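Local coordinates for protein phosphinothricin N-acetyltransferase (Brucella ovis, PDB 5DWM) that probably transfers an acetyl group from acetyl-CoA to an amine, possibly phosphinothricin, as a GNAT-family acyltransferase, at residues R13-A18 and I62-A67. Sequence-based numbering, arbitrary orientation. Where two conformers were deposited one is given.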
# COMPACT_ATOMS: atom_id res chain seq x y z
N ARG A 13 -19.85 -17.12 9.17
CA ARG A 13 -19.61 -18.30 8.34
C ARG A 13 -18.80 -17.89 7.11
O ARG A 13 -18.65 -16.71 6.81
CB ARG A 13 -20.92 -18.97 7.90
CG ARG A 13 -21.78 -18.08 7.00
CD ARG A 13 -22.91 -18.87 6.35
NE ARG A 13 -23.89 -17.98 5.72
CZ ARG A 13 -23.72 -17.41 4.53
NH1 ARG A 13 -22.61 -17.63 3.84
NH2 ARG A 13 -24.66 -16.62 4.02
N ASP A 14 -18.31 -18.90 6.39
CA ASP A 14 -17.59 -18.63 5.15
C ASP A 14 -18.53 -18.05 4.10
O ASP A 14 -19.69 -18.46 3.97
CB ASP A 14 -17.00 -19.92 4.58
CG ASP A 14 -15.78 -20.40 5.34
OD1 ASP A 14 -15.00 -19.56 5.83
OD2 ASP A 14 -15.59 -21.63 5.42
N PHE A 15 -18.00 -17.12 3.32
CA PHE A 15 -18.68 -16.61 2.14
C PHE A 15 -18.96 -17.73 1.15
O PHE A 15 -18.17 -18.67 0.99
CB PHE A 15 -17.75 -15.58 1.49
CG PHE A 15 -18.03 -15.29 0.04
CD1 PHE A 15 -17.37 -15.98 -0.97
CD2 PHE A 15 -18.91 -14.28 -0.32
CE1 PHE A 15 -17.62 -15.70 -2.31
CE2 PHE A 15 -19.16 -13.99 -1.66
CZ PHE A 15 -18.51 -14.70 -2.65
N GLN A 16 -20.11 -17.63 0.48
CA GLN A 16 -20.45 -18.45 -0.66
C GLN A 16 -20.88 -17.54 -1.80
O GLN A 16 -21.30 -16.40 -1.57
CB GLN A 16 -21.57 -19.44 -0.32
CG GLN A 16 -21.30 -20.27 0.93
CD GLN A 16 -20.20 -21.31 0.73
OE1 GLN A 16 -19.83 -21.64 -0.40
NE2 GLN A 16 -19.67 -21.82 1.83
N PRO A 17 -20.74 -17.99 -3.05
CA PRO A 17 -21.08 -17.10 -4.18
C PRO A 17 -22.49 -16.53 -4.14
O PRO A 17 -22.72 -15.42 -4.64
CB PRO A 17 -20.84 -17.98 -5.42
CG PRO A 17 -19.82 -18.99 -4.96
CD PRO A 17 -20.12 -19.25 -3.51
N ALA A 18 -23.44 -17.26 -3.55
CA ALA A 18 -24.80 -16.74 -3.41
C ALA A 18 -24.85 -15.44 -2.61
O ALA A 18 -25.82 -14.69 -2.73
CB ALA A 18 -25.69 -17.79 -2.75
N ILE A 62 -12.69 -15.44 3.49
CA ILE A 62 -13.74 -14.47 3.21
C ILE A 62 -14.93 -14.88 4.07
O ILE A 62 -15.42 -16.00 3.94
CB ILE A 62 -14.15 -14.45 1.73
CG1 ILE A 62 -12.93 -14.30 0.82
CG2 ILE A 62 -15.13 -13.34 1.48
CD1 ILE A 62 -13.26 -14.50 -0.66
N LEU A 63 -15.38 -13.97 4.93
CA LEU A 63 -16.36 -14.27 5.95
C LEU A 63 -17.58 -13.37 5.81
O LEU A 63 -17.48 -12.22 5.37
CB LEU A 63 -15.76 -14.07 7.34
CG LEU A 63 -14.49 -14.86 7.64
CD1 LEU A 63 -13.98 -14.44 9.01
CD2 LEU A 63 -14.77 -16.36 7.60
N VAL A 64 -18.73 -13.90 6.22
CA VAL A 64 -19.96 -13.12 6.28
C VAL A 64 -20.60 -13.30 7.65
O VAL A 64 -20.44 -14.33 8.30
CB VAL A 64 -20.96 -13.47 5.15
CG1 VAL A 64 -20.34 -13.19 3.79
CG2 VAL A 64 -21.43 -14.91 5.26
N ALA A 65 -21.34 -12.28 8.07
CA ALA A 65 -22.17 -12.35 9.27
C ALA A 65 -23.62 -12.43 8.82
O ALA A 65 -24.07 -11.60 8.02
CB ALA A 65 -21.97 -11.10 10.13
N GLU A 66 -24.34 -13.43 9.32
CA GLU A 66 -25.72 -13.67 8.91
C GLU A 66 -26.62 -13.70 10.13
O GLU A 66 -26.29 -14.34 11.14
CB GLU A 66 -25.84 -15.00 8.16
CG GLU A 66 -27.27 -15.36 7.79
CD GLU A 66 -27.38 -16.71 7.11
OE1 GLU A 66 -26.37 -17.18 6.54
OE2 GLU A 66 -28.48 -17.31 7.15
N ALA A 67 -27.75 -13.01 10.04
CA ALA A 67 -28.77 -13.04 11.08
C ALA A 67 -30.13 -12.90 10.41
O ALA A 67 -30.31 -12.07 9.52
CB ALA A 67 -28.57 -11.90 12.10
O HOH W 1 -13.34 -18.37 3.53
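The Arg13 guanidinium lies with one face over Val64, whose CG2 sits 3.3 Å from NH1 and is displaced toward the rim of the group, while Glu66 closes on its edge. NE and NH2 both donate side-on to the same oxygen of Glu66, NE to OE1 at 2.7 Å and NH2 to OE1 at 3.1 Å; both bonds belong to one salt bridge, the NE bond being the straighter. OE1 lies in the guanidinium plane, yet the carboxylate is turned 82° against it, with NE nearly along the C-O axis and NH2 above the carboxylate plane. Arg13 CG sits between the backbone N and carbonyl carbon (chi1 64°), and from there the chain runs extended to NE, bringing that nitrogen to Glu66. Pro17 N lies over one face of the Phe15 ring, offset toward the rim; Val64 CG1 comes near the plane at the edge and Ile62 CG2 approaches obliquely. With CG anti to the backbone N (chi1 160°), the Phe15 side chain runs alongside Ile62, CB to CG2 3.4 Å. The ring meets that of Phe52, and the side chain touches Ile20 and Ile23 of helix 20-33.

The backbones pair in an antiparallel ladder. Arg13 and Val64 form a hydrogen-bonded pair, Arg13 N to Val64 O 3.0 Å and Val64 N to Arg13 O 2.9 Å; Asp14 and Leu63 follow as a non-hydrogen-bonded pair. Where strand 11-14 ends, Phe15 N still reaches Ile62 O at 2.9 Å, and a water links Asp14 OD1 to Ile62 N. Asp14 itself is held chiefly by Arg116 of helix 105-119.

The ladder thus joins the outermost N-terminal strand of the GNAT sheet to strand 62-67. NH1 donates to the Asp14 carbonyl and forms a salt bridge with Asp19, so the carboxylates of Glu66 and Asp19 probably stabilise the guanidinium's positive charge, and the carbonyl helps limit its rotation over Val64.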